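Local atomic coordinates of fructosyl amine: oxygen oxidoreductase (Aspergillus fumigatus, PDB entry 3DJE), a protein that oxidatively removes the sugar-derived group from fructosyl amino acids (Amadori products), using a bound FAD and molecular oxygen, and so acts as a deglycating enzyme. Residues 123-126 with 127-131; 168-171 with 172-175; 241-245 with 246-250; 337-340 with 341-345. All coordinates share one frame; numbering follows the deposited sequence.

The four contacts follow one another along the chain, each made by one continuous stretch. Contacts 1, 3 and 4 all reach the large mixed sheet: contact 1 lies where strand 122-124 leads into helix 127-131, contact 3 at the end of strand 232-242, and contact 4 at the end of strand 331-339, which pairs antiparallel with 232-242. Contacts 3 and 4 are nevertheless about 37 Å apart between centres, on opposite sides of the chain's centre. Contact 2, on helix 160-173 in the dinucleotide-binding region, is the farthest from contact 1, about 46 Å between centres. Contact 4 alone joins the FAD and substrate-analogue pockets; contacts 1 and 3 lie away from both.

Contact 1 of 4, residues 123-126 with 127-131; sequences ELTR and PEQFR
Glu123 meets Gln129 through its backbone: its O accepts a weak bond, 3.4 Å long, from Gln129 NE2. A water donates to Glu123 O and is also hydrogen-bonded to Thr125 OG1. Leu124 turns inward, and its CD2 lies over a face of the Phe130 ring, 4.0 Å from the ring centroid, a CH-pi contact. Leu124 CB also meets Phe130 CZ at 3.7 Å, and Leu97 of strand 96-100 touches both side chains. Thr125 contributes its backbone N, which donates to Gln129 OE1 at 2.7 Å in a nearly straight bond (168°). The stretch is a strand-to-helix junction, strand 122-124 running through Thr125 to the N-cap residue Arg126 of helix 127-131, and Gln129 reaches back from the first turn to hold the incoming backbone. Its amide oxygen is gripped twice, because Arg126 N donates to the same OE1 at 2.9 Å, in the carbonyl plane, whereas Thr125 N is tilted out of that plane; two such bonds should fix the rotation of the amide. In return Arg126 O accepts from Gln129 N at 2.9 Å. The arginine side chain, bent at chi3, folds its guanidinium over the Gln129 amide, the planes stacked only 13° apart. At the guanidinium edge NE donates to Glu128 OE2 at 3.1 Å, a salt bridge using the anti lone pair of a carboxylate turned 84° from the guanidinium plane.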
# COMPACT_ATOMS: atom_id res chain seq x y z
N GLU A 123 22.61 -15.46 -3.95
CA GLU A 123 23.17 -14.56 -2.95
C GLU A 123 24.17 -13.61 -3.61
O GLU A 123 25.07 -14.05 -4.33
CB GLU A 123 23.86 -15.36 -1.84
CG GLU A 123 24.39 -14.53 -0.71
CD GLU A 123 25.08 -15.38 0.34
OE1 GLU A 123 24.39 -16.25 0.94
OE2 GLU A 123 26.30 -15.19 0.56
N LEU A 124 24.01 -12.30 -3.37
CA LEU A 124 24.90 -11.29 -3.95
C LEU A 124 25.65 -10.58 -2.84
O LEU A 124 25.04 -10.07 -1.90
CB LEU A 124 24.12 -10.26 -4.78
CG LEU A 124 23.47 -10.65 -6.11
CD1 LEU A 124 22.25 -11.47 -5.92
CD2 LEU A 124 23.10 -9.39 -6.89
N THR A 125 26.98 -10.54 -2.96
CA THR A 125 27.84 -9.95 -1.94
C THR A 125 28.89 -9.00 -2.50
O THR A 125 29.57 -8.30 -1.74
CB THR A 125 28.58 -11.04 -1.13
OG1 THR A 125 29.33 -11.86 -2.04
CG2 THR A 125 27.60 -11.91 -0.33
N ARG A 126 29.04 -8.97 -3.83
CA ARG A 126 30.06 -8.14 -4.49
C ARG A 126 29.40 -7.14 -5.44
O ARG A 126 28.45 -7.51 -6.13
CB ARG A 126 31.03 -9.01 -5.29
CG ARG A 126 31.80 -10.04 -4.48
CD ARG A 126 32.82 -10.79 -5.33
NE ARG A 126 32.25 -11.39 -6.54
CZ ARG A 126 31.58 -12.55 -6.59
NH1 ARG A 126 31.38 -13.27 -5.48
NH2 ARG A 126 31.12 -12.99 -7.75
N PRO A 127 29.90 -5.89 -5.49
CA PRO A 127 29.34 -4.86 -6.39
C PRO A 127 29.12 -5.32 -7.84
O PRO A 127 28.05 -5.05 -8.40
CB PRO A 127 30.36 -3.71 -6.30
CG PRO A 127 30.93 -3.85 -4.93
CD PRO A 127 31.00 -5.34 -4.67
N GLU A 128 30.08 -6.04 -8.43
CA GLU A 128 29.93 -6.53 -9.81
C GLU A 128 28.69 -7.41 -10.01
O GLU A 128 28.11 -7.44 -11.09
CB GLU A 128 31.19 -7.28 -10.27
CG GLU A 128 31.46 -8.57 -9.50
CD GLU A 128 32.69 -9.32 -9.99
OE1 GLU A 128 33.16 -9.05 -11.12
OE2 GLU A 128 33.19 -10.20 -9.23
N GLN A 129 28.29 -8.13 -8.96
CA GLN A 129 27.12 -9.00 -9.05
C GLN A 129 25.85 -8.18 -9.19
O GLN A 129 24.92 -8.57 -9.90
CB GLN A 129 27.01 -9.90 -7.83
CG GLN A 129 28.05 -11.00 -7.74
CD GLN A 129 27.86 -11.79 -6.46
OE1 GLN A 129 28.07 -11.28 -5.37
NE2 GLN A 129 27.44 -13.04 -6.59
N PHE A 130 25.81 -7.05 -8.49
CA PHE A 130 24.66 -6.15 -8.54
C PHE A 130 24.58 -5.49 -9.91
O PHE A 130 23.50 -5.38 -10.49
CB PHE A 130 24.74 -5.11 -7.43
CG PHE A 130 24.53 -5.68 -6.06
CD1 PHE A 130 23.24 -5.78 -5.51
CD2 PHE A 130 25.61 -6.13 -5.30
CE1 PHE A 130 23.04 -6.32 -4.24
CE2 PHE A 130 25.41 -6.67 -4.03
CZ PHE A 130 24.11 -6.77 -3.49
N ARG A 131 25.73 -5.07 -10.43
CA ARG A 131 25.76 -4.39 -11.73
C ARG A 131 25.26 -5.29 -12.84
O ARG A 131 24.65 -4.81 -13.80
CB ARG A 131 27.17 -3.89 -12.08
CG ARG A 131 27.66 -2.81 -11.16
CD ARG A 131 28.85 -2.10 -11.76
NE ARG A 131 29.60 -1.47 -10.69
CZ ARG A 131 30.69 -1.98 -10.12
NH1 ARG A 131 31.22 -3.12 -10.55
NH2 ARG A 131 31.26 -1.32 -9.12
O HOH W 1 28.09 -13.94 -3.39

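Contact 2 of 4, residues 168-171 with 172-175; sequences AREA and QRMG
Arg173 has CG between its own backbone N and carbonyl carbon (chi1 70°), and a second bend at chi3 folds its guanidinium back over the preceding turn. Glu170 places CG trans to the backbone N and then bends at chi2 (81°), which brings OE1 round to the arginine. The two meet in a salt bridge, Arg173 NH1 donating to Glu170 OE1 at 2.8 Å. The oxygen lies practically in the guanidinium plane and uses its anti lone pair, although the two flat groups are turned 63° apart. One face of the same guanidinium lies over Arg169 O, which already accepts from Arg173 N at 3.0 Å. A water donates to Arg169 O and to Gln172 OE1, 2.8 Å from each, tying the Gln172 side chain to the helix backbone. Met174, a selenomethionine, packs SE 4.1 Å from Glu170 CG, and its N bonds Glu170 O at 3.1 Å. Beyond helix 160-173, Gly175 leaves helical geometry with positive phi, in a Schellman motif, its N donating to Gln172 O at 2.9 Å. Ala168 and Ala171 face helix 16-27 and Phe178 of strand 177-180. Arg173 NH2 also sits over a face of the Arg169 guanidinium, 3.3 Å from Arg169 NH2; this approach of like charges is probably eased by Glu170 and the nearby carbonyl oxygen, which would offset part of the positive charge.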
# COMPACT_ATOMS: atom_id res chain seq x y z
N ALA A 168 -12.12 -1.55 -10.63
CA ALA A 168 -13.28 -0.67 -10.42
C ALA A 168 -14.25 -0.72 -11.61
O ALA A 168 -15.47 -0.79 -11.42
CB ALA A 168 -12.84 0.75 -10.16
N ARG A 169 -13.70 -0.71 -12.81
CA ARG A 169 -14.51 -0.70 -14.01
C ARG A 169 -15.25 -2.02 -14.16
O ARG A 169 -16.40 -2.03 -14.61
CB ARG A 169 -13.66 -0.41 -15.23
CG ARG A 169 -13.22 1.04 -15.23
CD ARG A 169 -12.44 1.40 -16.45
NE ARG A 169 -13.31 1.30 -17.62
CZ ARG A 169 -13.12 0.44 -18.61
NH1 ARG A 169 -12.06 -0.36 -18.59
NH2 ARG A 169 -13.97 0.40 -19.63
N GLU A 170 -14.61 -3.11 -13.75
CA GLU A 170 -15.29 -4.42 -13.76
C GLU A 170 -16.41 -4.46 -12.70
O GLU A 170 -17.51 -4.92 -12.98
CB GLU A 170 -14.28 -5.55 -13.55
CG GLU A 170 -14.91 -6.94 -13.53
CD GLU A 170 -15.20 -7.54 -14.90
OE1 GLU A 170 -15.35 -6.81 -15.91
OE2 GLU A 170 -15.31 -8.79 -14.96
N ALA A 171 -16.13 -3.96 -11.51
CA ALA A 171 -17.18 -3.89 -10.47
C ALA A 171 -18.37 -3.09 -10.99
O ALA A 171 -19.54 -3.49 -10.81
CB ALA A 171 -16.62 -3.24 -9.20
N GLN A 172 -18.07 -1.99 -11.65
CA GLN A 172 -19.09 -1.06 -12.14
C GLN A 172 -19.93 -1.71 -13.24
O GLN A 172 -21.16 -1.59 -13.24
CB GLN A 172 -18.42 0.21 -12.65
CG GLN A 172 -19.40 1.26 -13.12
CD GLN A 172 -18.70 2.47 -13.65
OE1 GLN A 172 -17.87 2.37 -14.55
NE2 GLN A 172 -19.02 3.64 -13.09
N ARG A 173 -19.29 -2.42 -14.16
CA ARG A 173 -20.07 -3.05 -15.23
C ARG A 173 -20.95 -4.19 -14.71
O ARG A 173 -21.98 -4.53 -15.31
CB ARG A 173 -19.22 -3.46 -16.44
CG ARG A 173 -18.27 -4.60 -16.24
CD ARG A 173 -17.57 -4.94 -17.58
NE ARG A 173 -16.83 -3.78 -18.07
CZ ARG A 173 -15.55 -3.53 -17.80
NH1 ARG A 173 -14.81 -4.37 -17.06
NH2 ARG A 173 -15.00 -2.43 -18.28
N MSE A 174 -20.56 -4.74 -13.56
CA MSE A 174 -21.35 -5.75 -12.87
C MSE A 174 -22.41 -5.16 -11.94
O MSE A 174 -23.09 -5.90 -11.23
CB MSE A 174 -20.45 -6.71 -12.12
CG MSE A 174 -19.53 -7.47 -13.05
SE MSE A 174 -18.39 -8.56 -11.97
CE MSE A 174 -19.66 -9.96 -11.52
N GLY A 175 -22.52 -3.84 -11.94
CA GLY A 175 -23.64 -3.17 -11.29
C GLY A 175 -23.32 -2.31 -10.08
O GLY A 175 -24.21 -1.66 -9.52
O HOH W 2 -17.48 0.09 -16.13

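Contact 3 of 4, residues 241-245 with 246-250; sequences IALKP and EERAL
Arg248 and Leu243 make the main side-chain-to-backbone link: the arginine grips Leu243 O side-on with NE at 2.9 Å and NH2 at 3.0 Å. Both hydrogens converge on a single oxygen lying close to the guanidinium plane, but they approach it differently. NH2 comes almost end-on to the carbonyl (C=O...N 169°), whereas NE stands about 50° above the carbonyl plane. The arginine chain is extended from CG to NE, which gives it the length to reach back beyond Pro245. A second such bond joins Glu247 OE2 to Lys244 N at 2.9 Å through the anti lone pair. Here chi1 of 76° swings Glu247 CG back over its own backbone and turns the carboxylate back along the chain. Among backbone groups, Glu247 N donates to Lys244 O at 2.9 Å, and a water bridges Pro245 O to Ala249 N.

The charge contact across the turn is long: Lys244 NZ stands 3.7 Å from Glu247 OE2 in a stretched salt bridge. Glu247 OE1 pairs with Arg327. Apolar contact is made by Leu243 CB, which touches the aliphatic carbons Arg248 CG at 3.7 Å and Glu247 CG at 3.8 Å. Pro245 CA lies over one face of the guanidinium. Leu243 also packs on Ile275 of the adjoining strand 274-289. The whole is a surface strand-to-helix connection, in which polar side chains of the following turn bind backbone groups just past the end of strand 232-242, leading into the short, weakly bonded helix 248-251.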
# COMPACT_ATOMS: atom_id res chain seq x y z
N ILE A 241 11.64 9.90 -12.30
CA ILE A 241 12.59 10.52 -13.24
C ILE A 241 12.24 10.09 -14.67
O ILE A 241 12.13 8.89 -14.93
CB ILE A 241 14.04 10.15 -12.87
CG1 ILE A 241 14.43 10.86 -11.58
CG2 ILE A 241 15.04 10.50 -14.02
CD1 ILE A 241 15.76 10.42 -10.99
N ALA A 242 12.05 11.06 -15.57
CA ALA A 242 11.72 10.76 -16.97
C ALA A 242 12.96 10.52 -17.81
O ALA A 242 13.80 11.43 -17.96
CB ALA A 242 10.88 11.87 -17.58
N LEU A 243 13.08 9.32 -18.35
CA LEU A 243 14.18 9.01 -19.27
C LEU A 243 13.88 9.59 -20.64
O LEU A 243 12.72 9.64 -21.07
CB LEU A 243 14.37 7.50 -19.37
CG LEU A 243 14.77 6.72 -18.11
CD1 LEU A 243 14.77 5.24 -18.40
CD2 LEU A 243 16.13 7.17 -17.60
N LYS A 244 14.93 10.05 -21.33
CA LYS A 244 14.81 10.50 -22.72
C LYS A 244 14.43 9.31 -23.60
O LYS A 244 14.83 8.19 -23.32
CB LYS A 244 16.13 11.11 -23.19
CG LYS A 244 16.58 12.32 -22.38
CD LYS A 244 17.82 12.97 -22.99
CE LYS A 244 18.67 13.66 -21.93
NZ LYS A 244 19.28 12.68 -20.96
N PRO A 245 13.66 9.56 -24.68
CA PRO A 245 13.23 8.46 -25.56
C PRO A 245 14.38 7.54 -26.02
O PRO A 245 14.20 6.33 -26.09
CB PRO A 245 12.58 9.18 -26.75
CG PRO A 245 12.08 10.47 -26.15
CD PRO A 245 13.12 10.86 -25.14
N GLU A 246 15.55 8.12 -26.28
CA GLU A 246 16.73 7.38 -26.75
C GLU A 246 17.32 6.44 -25.70
O GLU A 246 17.94 5.43 -26.05
CB GLU A 246 17.84 8.32 -27.25
CG GLU A 246 17.37 9.60 -27.92
CD GLU A 246 17.12 10.72 -26.93
OE1 GLU A 246 18.06 11.06 -26.17
OE2 GLU A 246 15.99 11.26 -26.91
N GLU A 247 17.16 6.77 -24.42
CA GLU A 247 17.79 5.98 -23.36
C GLU A 247 16.85 4.94 -22.69
O GLU A 247 17.32 4.15 -21.88
CB GLU A 247 18.49 6.88 -22.32
CG GLU A 247 17.56 7.59 -21.35
CD GLU A 247 18.22 8.68 -20.50
OE1 GLU A 247 19.44 8.62 -20.20
OE2 GLU A 247 17.49 9.61 -20.11
N ARG A 248 15.57 4.93 -23.06
CA ARG A 248 14.56 4.06 -22.41
C ARG A 248 14.74 2.55 -22.66
O ARG A 248 14.56 1.75 -21.74
CB ARG A 248 13.12 4.47 -22.79
CG ARG A 248 12.68 5.79 -22.19
CD ARG A 248 11.37 6.28 -22.78
NE ARG A 248 11.20 7.71 -22.54
CZ ARG A 248 10.13 8.43 -22.89
NH1 ARG A 248 9.10 7.86 -23.50
NH2 ARG A 248 10.11 9.73 -22.63
N ALA A 249 15.10 2.17 -23.89
CA ALA A 249 15.25 0.74 -24.24
C ALA A 249 16.22 -0.01 -23.32
O ALA A 249 15.97 -1.16 -22.94
CB ALA A 249 15.69 0.60 -25.70
N LEU A 250 17.31 0.65 -22.97
CA LEU A 250 18.35 0.08 -22.12
C LEU A 250 17.83 -0.37 -20.75
O LEU A 250 18.28 -1.38 -20.19
CB LEU A 250 19.48 1.10 -21.96
CG LEU A 250 20.82 0.59 -21.45
CD1 LEU A 250 21.47 -0.36 -22.44
CD2 LEU A 250 21.75 1.77 -21.14
O HOH W 3 15.11 3.82 -26.40

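Contact 4 of 4, residues 337-340 with 341-345; sequences CADT and ANREF. With FAD (flavin-adenine dinucleotide), chain C.
Thr340 reaches across to Glu344 round a type I beta turn, Thr340 to Arg343, that follows strand 331-339; the turn is closed by a weak bond from Arg343 N to Thr340 O at 3.2 Å. A chi1 of 57° places the threonine OG1 where it can donate to Glu344 O, at 2.6 Å, in the carbonyl plane on a lone pair. Asn342 adds an Asx turn: its OD1 accepts from Glu344 N at 3.1 Å, with the donor well above the amide carbonyl plane.

Asp339 and Arg343 run side by side in the same direction, their carboxylate and guanidinium planes 54° apart. OD1 stands 3.8 Å from Arg343 NE and well out of the guanidinium plane, so the attraction is a long salt bridge of charges alone. The stronger ties of both lie elsewhere: Asp339 OD2 pairs with Arg411 and Arg232, and Arg343 NH2 donates to Ser363 O. That network probably positions Arg343, which touches the bound substrate analogue fructosyl thioacetate (FSA) and belongs to its pocket. Glu344 OE1 is likewise held by Asn70 and Arg365. At the start of the stretch, before the turn, Cys337 lies at the cofactor: its SG accepts a weak bond from Ala338 N and lies 3.1 Å from FAD O3' on the ribityl chain.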
# COMPACT_ATOMS: atom_id res chain seq x y z
N CYS A 337 -0.57 5.30 4.26
CA CYS A 337 -1.27 4.07 4.66
C CYS A 337 -1.46 4.15 6.17
O CYS A 337 -1.35 5.24 6.77
CB CYS A 337 -0.50 2.82 4.22
SG CYS A 337 -1.47 1.26 4.25
N ALA A 338 -1.77 3.02 6.80
CA ALA A 338 -1.94 3.01 8.25
C ALA A 338 -1.50 1.71 8.86
O ALA A 338 -1.96 0.64 8.44
CB ALA A 338 -3.38 3.33 8.64
N ASP A 339 -0.61 1.80 9.84
CA ASP A 339 0.02 0.63 10.45
C ASP A 339 -0.71 0.23 11.72
O ASP A 339 -1.00 1.07 12.59
CB ASP A 339 1.46 0.94 10.87
CG ASP A 339 2.42 1.06 9.70
OD1 ASP A 339 2.35 0.24 8.76
OD2 ASP A 339 3.27 1.96 9.78
N THR A 340 -1.00 -1.06 11.83
CA THR A 340 -1.41 -1.64 13.10
C THR A 340 -0.15 -1.85 13.97
O THR A 340 0.97 -1.70 13.47
CB THR A 340 -2.15 -2.97 12.92
OG1 THR A 340 -1.30 -3.87 12.20
CG2 THR A 340 -3.49 -2.77 12.14
N ALA A 341 -0.33 -2.19 15.25
CA ALA A 341 0.79 -2.28 16.18
C ALA A 341 1.81 -3.37 15.84
O ALA A 341 2.96 -3.31 16.28
CB ALA A 341 0.28 -2.47 17.63
N ASN A 342 1.38 -4.35 15.05
CA ASN A 342 2.25 -5.45 14.61
C ASN A 342 2.23 -5.65 13.08
O ASN A 342 2.70 -6.67 12.57
CB ASN A 342 1.85 -6.75 15.32
CG ASN A 342 0.46 -7.22 14.94
OD1 ASN A 342 -0.29 -6.51 14.24
ND2 ASN A 342 0.09 -8.41 15.40
N ARG A 343 1.66 -4.67 12.38
CA ARG A 343 1.55 -4.67 10.91
C ARG A 343 0.78 -5.87 10.34
O ARG A 343 0.96 -6.25 9.18
CB ARG A 343 2.90 -4.45 10.24
CG ARG A 343 3.44 -3.05 10.48
CD ARG A 343 4.75 -2.86 9.75
NE ARG A 343 4.55 -2.86 8.30
CZ ARG A 343 5.54 -2.90 7.42
NH1 ARG A 343 6.81 -2.94 7.84
NH2 ARG A 343 5.26 -2.88 6.13
N GLU A 344 -0.11 -6.42 11.15
CA GLU A 344 -1.11 -7.36 10.66
C GLU A 344 -2.41 -6.63 10.32
O GLU A 344 -2.71 -5.58 10.90
CB GLU A 344 -1.40 -8.46 11.68
CG GLU A 344 -0.19 -9.27 12.13
CD GLU A 344 0.54 -10.05 11.02
OE1 GLU A 344 0.04 -10.18 9.87
OE2 GLU A 344 1.65 -10.56 11.31
N PHE A 345 -3.18 -7.18 9.39
CA PHE A 345 -4.35 -6.48 8.87
C PHE A 345 -5.48 -6.42 9.89
O PHE A 345 -5.51 -7.19 10.86
CB PHE A 345 -4.85 -7.14 7.58
CG PHE A 345 -3.79 -7.31 6.53
CD1 PHE A 345 -2.78 -6.34 6.37
CD2 PHE A 345 -3.82 -8.40 5.67
CE1 PHE A 345 -1.78 -6.47 5.38
CE2 PHE A 345 -2.84 -8.55 4.67
CZ PHE A 345 -1.82 -7.58 4.53
PA FAD C . -6.11 3.43 -0.20
O1A FAD C . -5.88 2.68 -1.44
O2A FAD C . -5.21 4.59 0.10
O5B FAD C . -7.63 3.87 -0.28
C5B FAD C . -8.24 4.73 0.68
C4B FAD C . -9.42 5.40 -0.02
O4B FAD C . -10.12 6.07 1.05
C3B FAD C . -8.88 6.50 -0.96
O3B FAD C . -9.28 6.27 -2.32
C2B FAD C . -9.52 7.77 -0.38
O2B FAD C . -9.95 8.71 -1.42
C1B FAD C . -10.70 7.18 0.45
N9A FAD C . -11.20 8.25 1.36
C8A FAD C . -10.49 9.16 2.07
N7A FAD C . -11.35 9.98 2.72
C5A FAD C . -12.59 9.59 2.41
C6A FAD C . -13.87 10.05 2.76
N6A FAD C . -14.00 11.13 3.57
N1A FAD C . -14.95 9.42 2.26
C2A FAD C . -14.82 8.36 1.46
N3A FAD C . -13.62 7.89 1.10
C4A FAD C . -12.50 8.49 1.57
N1 FAD C . 2.05 -2.34 -1.09
C2 FAD C . 2.47 -3.47 -1.78
O2 FAD C . 1.86 -4.53 -1.72
N3 FAD C . 3.63 -3.38 -2.56
C4 FAD C . 4.37 -2.21 -2.65
O4 FAD C . 5.39 -2.17 -3.35
C4X FAD C . 3.94 -1.09 -1.93
N5 FAD C . 4.67 0.10 -1.99
C5X FAD C . 4.13 1.25 -1.41
C6 FAD C . 4.77 2.47 -1.66
C7 FAD C . 4.24 3.65 -1.14
C7M FAD C . 5.00 4.95 -1.42
C8 FAD C . 3.06 3.62 -0.40
C8M FAD C . 2.44 4.94 0.11
C9 FAD C . 2.42 2.40 -0.17
C9A FAD C . 2.95 1.20 -0.69
N10 FAD C . 2.33 -0.04 -0.47
C10 FAD C . 2.78 -1.16 -1.16
C1' FAD C . 1.21 -0.17 0.48
C2' FAD C . -0.12 -0.10 -0.28
O2' FAD C . -0.06 0.93 -1.29
C3' FAD C . -1.25 0.18 0.71
O3' FAD C . -1.11 -0.70 1.84
C4' FAD C . -2.63 -0.07 0.09
O4' FAD C . -2.74 0.50 -1.21
C5' FAD C . -3.69 0.55 1.01
O5' FAD C . -5.00 0.28 0.48
P FAD C . -6.30 0.88 1.20
O1P FAD C . -6.27 0.51 2.65
O2P FAD C . -7.44 0.49 0.35
O3P FAD C . -6.13 2.47 1.09